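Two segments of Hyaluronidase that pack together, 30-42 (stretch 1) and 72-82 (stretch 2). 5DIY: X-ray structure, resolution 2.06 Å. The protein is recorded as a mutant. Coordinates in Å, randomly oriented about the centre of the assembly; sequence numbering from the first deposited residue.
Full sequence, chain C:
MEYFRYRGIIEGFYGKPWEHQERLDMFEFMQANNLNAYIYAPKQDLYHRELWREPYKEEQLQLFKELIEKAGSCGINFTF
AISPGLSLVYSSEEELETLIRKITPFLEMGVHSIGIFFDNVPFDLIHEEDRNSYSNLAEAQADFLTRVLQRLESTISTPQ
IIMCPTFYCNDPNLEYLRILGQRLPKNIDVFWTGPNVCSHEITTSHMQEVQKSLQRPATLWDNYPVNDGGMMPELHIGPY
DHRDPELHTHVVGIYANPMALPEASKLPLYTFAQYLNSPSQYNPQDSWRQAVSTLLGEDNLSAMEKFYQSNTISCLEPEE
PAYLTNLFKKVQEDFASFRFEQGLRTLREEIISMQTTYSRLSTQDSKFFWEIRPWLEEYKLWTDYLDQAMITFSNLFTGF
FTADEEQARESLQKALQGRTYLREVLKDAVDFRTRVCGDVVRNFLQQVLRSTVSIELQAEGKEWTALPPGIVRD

Stretch 1 (30-42) MQANNLNAYIYAP
Stretch 2 (72-82) GSCGINFTFAI

Two helix-loop-strand segments of Hyaluronidase lie side by side, their strands 37-40 and 77-82 running parallel at -23° with axes 4.7 Å apart at closest. The register pairs Ala37 with Asn77, Tyr38 with Phe78, Ile39 with Thr79 and Tyr40 with Phe80, CA to CA 4.6-5.1 Å; phi/psi stays extended, from -153/132 at Ala37 to -84/112 at Tyr40.

Five backbone hydrogen bonds form the ladder. Asn77 N donates to Asn36 O (2.9 Å), Tyr38 N to Asn77 O (2.9 Å), Thr79 N to Tyr38 O (2.8 Å), Tyr40 N to Thr79 O (2.8 Å) and Ala81 N to Tyr40 O (3.0 Å, the most bent, 147°). The alternation is that of a parallel pair: Tyr38 and Tyr40 each use both N and O, as do Asn77 and Thr79. Three of these carbonyls also receive CA-H contacts, Ile76 CA to Asn36 O at 3.5 Å, Ala37 CA to Asn77 O at 3.5 Å and Ile39 CA to Thr79 O at 3.4 Å.

One face of the sheet carries Tyr38, Tyr40, Phe78 and Phe80, all chi1 t. Tyr38 CE2 meets Phe78 CE2 at 3.6 Å, the ring planes at 51° and centroids 5.5 Å apart; Phe78 CZ reaches Tyr40 CB (3.8 Å), and Tyr40 CD2 lies 4.1 Å from Phe80 CD1. The rings bury carbon here, while both tyrosine OH groups find hydrogen bonds elsewhere in the structure. The other face carries Ala37, Ile39, Asn77 and Thr79. Ile39 (m, t) sets CG1 3.7 Å from Thr79 CB and CG2 3.9 Å from Ala81 CB; Thr79 (m) thus offers carbon to the contact, its OG1 being hydrogen-bonded elsewhere. Small Ala41 and Ala81 bring their CB atoms to 3.8 Å.

Before the strands, Ile76 (m, m) fills the space between the segments: CD1 lies 3.9 Å from Met30 CB and 2.9 Å from Leu35 O, a tight approach, and CG2 lies 3.7 Å from Tyr38 CB. Each helix ends in a turn, with Leu35 N bonded to Met30 O (2.8 Å) and Gly75 N to Gly72 O (3.2 Å). Gly75 takes phi/psi 71/26, a positive phi that favours glycine. A water joins the turns, 2.9 Å from both Leu35 O and Cys74 O. Extended Gln31 (t, t) lies over Cys74 (m), Gln31 CB 3.5 Å from Cys74 O. Asn36 (p) has both side-chain polar atoms satisfied elsewhere. Together the segments bury 699 Å².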

# COMPACT_ATOMS: atom_id res chain seq x y z
N MET C 30 -3.20 -12.04 13.52
CA MET C 30 -2.67 -11.03 14.44
C MET C 30 -2.15 -11.64 15.74
O MET C 30 -1.04 -11.32 16.18
CB MET C 30 -3.73 -9.95 14.73
CG MET C 30 -3.93 -8.97 13.59
SD MET C 30 -5.35 -7.89 13.83
CE MET C 30 -4.67 -6.70 14.98
N GLN C 31 -2.93 -12.53 16.35
CA GLN C 31 -2.50 -13.19 17.59
C GLN C 31 -1.26 -14.06 17.38
O GLN C 31 -0.36 -14.05 18.22
CB GLN C 31 -3.61 -14.03 18.23
CG GLN C 31 -3.19 -14.64 19.57
CD GLN C 31 -4.32 -15.35 20.30
OE1 GLN C 31 -5.21 -15.94 19.67
NE2 GLN C 31 -4.27 -15.32 21.63
N ALA C 32 -1.22 -14.80 16.26
CA ALA C 32 -0.03 -15.61 15.92
C ALA C 32 1.27 -14.81 15.84
O ALA C 32 2.34 -15.33 16.17
CB ALA C 32 -0.25 -16.36 14.61
N ASN C 33 1.16 -13.54 15.42
CA ASN C 33 2.30 -12.65 15.23
C ASN C 33 2.41 -11.52 16.28
O ASN C 33 3.18 -10.59 16.11
CB ASN C 33 2.23 -12.08 13.81
CG ASN C 33 2.37 -13.16 12.75
OD1 ASN C 33 1.39 -13.53 12.08
ND2 ASN C 33 3.57 -13.70 12.63
N ASN C 34 1.65 -11.63 17.37
CA ASN C 34 1.70 -10.68 18.49
C ASN C 34 1.35 -9.23 18.09
O ASN C 34 1.97 -8.27 18.55
CB ASN C 34 3.06 -10.77 19.21
CG ASN C 34 3.03 -10.16 20.61
OD1 ASN C 34 2.01 -10.18 21.29
ND2 ASN C 34 4.16 -9.61 21.04
N LEU C 35 0.36 -9.10 17.20
CA LEU C 35 -0.26 -7.81 16.92
C LEU C 35 -1.46 -7.71 17.85
O LEU C 35 -2.28 -8.63 17.88
CB LEU C 35 -0.70 -7.71 15.46
CG LEU C 35 0.43 -7.75 14.42
CD1 LEU C 35 -0.13 -7.87 13.01
CD2 LEU C 35 1.32 -6.53 14.54
N ASN C 36 -1.56 -6.62 18.62
CA ASN C 36 -2.51 -6.54 19.74
C ASN C 36 -3.57 -5.43 19.63
O ASN C 36 -4.20 -5.08 20.63
CB ASN C 36 -1.73 -6.37 21.05
CG ASN C 36 -1.08 -5.01 21.18
OD1 ASN C 36 -0.98 -4.26 20.21
ND2 ASN C 36 -0.63 -4.69 22.38
N ALA C 37 -3.76 -4.87 18.43
CA ALA C 37 -4.64 -3.71 18.27
C ALA C 37 -5.24 -3.64 16.88
O ALA C 37 -4.53 -3.76 15.89
CB ALA C 37 -3.86 -2.44 18.57
N TYR C 38 -6.55 -3.43 16.81
CA TYR C 38 -7.27 -3.29 15.55
C TYR C 38 -8.15 -2.06 15.59
O TYR C 38 -8.88 -1.87 16.57
CB TYR C 38 -8.13 -4.52 15.29
CG TYR C 38 -9.10 -4.37 14.14
CD1 TYR C 38 -8.68 -4.50 12.82
CD2 TYR C 38 -10.46 -4.13 14.38
CE1 TYR C 38 -9.57 -4.38 11.77
CE2 TYR C 38 -11.35 -3.99 13.33
CZ TYR C 38 -10.91 -4.12 12.03
OH TYR C 38 -11.80 -4.00 10.99
N ILE C 39 -8.10 -1.25 14.54
CA ILE C 39 -9.02 -0.12 14.38
C ILE C 39 -9.97 -0.38 13.21
O ILE C 39 -9.54 -0.62 12.07
CB ILE C 39 -8.28 1.22 14.16
CG1 ILE C 39 -7.51 1.61 15.43
CG2 ILE C 39 -9.27 2.33 13.81
CD1 ILE C 39 -6.42 2.64 15.20
N TYR C 40 -11.27 -0.30 13.50
CA TYR C 40 -12.30 -0.36 12.47
C TYR C 40 -12.50 1.03 11.89
O TYR C 40 -12.99 1.92 12.58
CB TYR C 40 -13.62 -0.88 13.06
CG TYR C 40 -14.70 -0.98 12.03
CD1 TYR C 40 -14.84 -2.13 11.26
CD2 TYR C 40 -15.57 0.09 11.81
CE1 TYR C 40 -15.84 -2.22 10.30
CE2 TYR C 40 -16.57 -0.00 10.84
CZ TYR C 40 -16.69 -1.16 10.10
OH TYR C 40 -17.67 -1.27 9.14
N ALA C 41 -12.12 1.21 10.62
CA ALA C 41 -12.30 2.50 9.94
C ALA C 41 -12.36 2.44 8.40
O ALA C 41 -11.76 3.28 7.73
CB ALA C 41 -11.19 3.45 10.37
N PRO C 42 -13.09 1.45 7.82
CA PRO C 42 -13.13 1.41 6.35
C PRO C 42 -13.83 2.62 5.77
O PRO C 42 -14.96 2.93 6.18
CB PRO C 42 -13.90 0.11 6.05
CG PRO C 42 -14.71 -0.13 7.27
CD PRO C 42 -13.89 0.37 8.42
N GLY C 72 -11.14 -9.77 21.53
CA GLY C 72 -10.83 -10.00 22.94
C GLY C 72 -10.22 -11.37 23.18
O GLY C 72 -9.22 -11.49 23.89
N SER C 73 -10.82 -12.40 22.59
CA SER C 73 -10.30 -13.77 22.69
C SER C 73 -8.91 -13.94 22.05
O SER C 73 -8.18 -14.85 22.41
CB SER C 73 -11.28 -14.78 22.07
OG SER C 73 -11.34 -14.66 20.65
N CYS C 74 -8.57 -13.06 21.10
CA CYS C 74 -7.25 -13.06 20.45
C CYS C 74 -6.24 -12.05 21.02
O CYS C 74 -5.17 -11.86 20.45
CB CYS C 74 -7.43 -12.83 18.94
SG CYS C 74 -8.27 -14.19 18.11
N GLY C 75 -6.56 -11.43 22.15
CA GLY C 75 -5.67 -10.45 22.80
C GLY C 75 -5.55 -9.14 22.04
O GLY C 75 -4.54 -8.46 22.16
N ILE C 76 -6.58 -8.80 21.28
CA ILE C 76 -6.62 -7.62 20.43
C ILE C 76 -7.52 -6.57 21.07
O ILE C 76 -8.66 -6.88 21.41
CB ILE C 76 -7.20 -7.93 19.02
CG1 ILE C 76 -6.63 -9.22 18.42
CG2 ILE C 76 -7.00 -6.75 18.08
CD1 ILE C 76 -5.14 -9.24 18.25
N ASN C 77 -7.03 -5.35 21.22
CA ASN C 77 -7.87 -4.22 21.60
C ASN C 77 -8.61 -3.73 20.36
O ASN C 77 -7.97 -3.33 19.38
CB ASN C 77 -7.03 -3.09 22.21
CG ASN C 77 -7.88 -1.97 22.82
OD1 ASN C 77 -9.00 -2.19 23.30
ND2 ASN C 77 -7.34 -0.76 22.82
N PHE C 78 -9.94 -3.80 20.38
CA PHE C 78 -10.78 -3.33 19.28
C PHE C 78 -11.09 -1.85 19.48
O PHE C 78 -11.64 -1.47 20.52
CB PHE C 78 -12.07 -4.14 19.22
CG PHE C 78 -12.96 -3.83 18.04
CD1 PHE C 78 -13.75 -2.68 18.01
CD2 PHE C 78 -13.05 -4.72 16.96
CE1 PHE C 78 -14.58 -2.41 16.94
CE2 PHE C 78 -13.88 -4.45 15.89
CZ PHE C 78 -14.65 -3.30 15.87
N THR C 79 -10.77 -1.03 18.48
CA THR C 79 -11.12 0.38 18.46
C THR C 79 -12.13 0.63 17.35
O THR C 79 -11.91 0.26 16.20
CB THR C 79 -9.87 1.26 18.23
OG1 THR C 79 -8.97 1.09 19.33
CG2 THR C 79 -10.23 2.75 18.09
N PHE C 80 -13.25 1.26 17.71
CA PHE C 80 -14.23 1.72 16.75
C PHE C 80 -13.88 3.15 16.39
O PHE C 80 -13.79 4.00 17.28
CB PHE C 80 -15.65 1.67 17.32
CG PHE C 80 -16.69 2.26 16.40
CD1 PHE C 80 -17.16 1.54 15.31
CD2 PHE C 80 -17.14 3.56 16.59
CE1 PHE C 80 -18.09 2.10 14.45
CE2 PHE C 80 -18.07 4.12 15.73
CZ PHE C 80 -18.55 3.39 14.66
N ALA C 81 -13.70 3.43 15.10
CA ALA C 81 -13.46 4.80 14.65
C ALA C 81 -14.66 5.37 13.89
O ALA C 81 -15.44 4.64 13.28
CB ALA C 81 -12.21 4.88 13.79
N ILE C 82 -14.77 6.70 13.96
CA ILE C 82 -15.81 7.47 13.28
C ILE C 82 -15.12 8.68 12.63
O ILE C 82 -14.13 9.20 13.15
CB ILE C 82 -16.93 7.88 14.29
CG1 ILE C 82 -18.15 8.48 13.58
CG2 ILE C 82 -16.42 8.81 15.38
CD1 ILE C 82 -19.06 7.44 12.95
O HOH W 1 -2.62 -10.60 19.98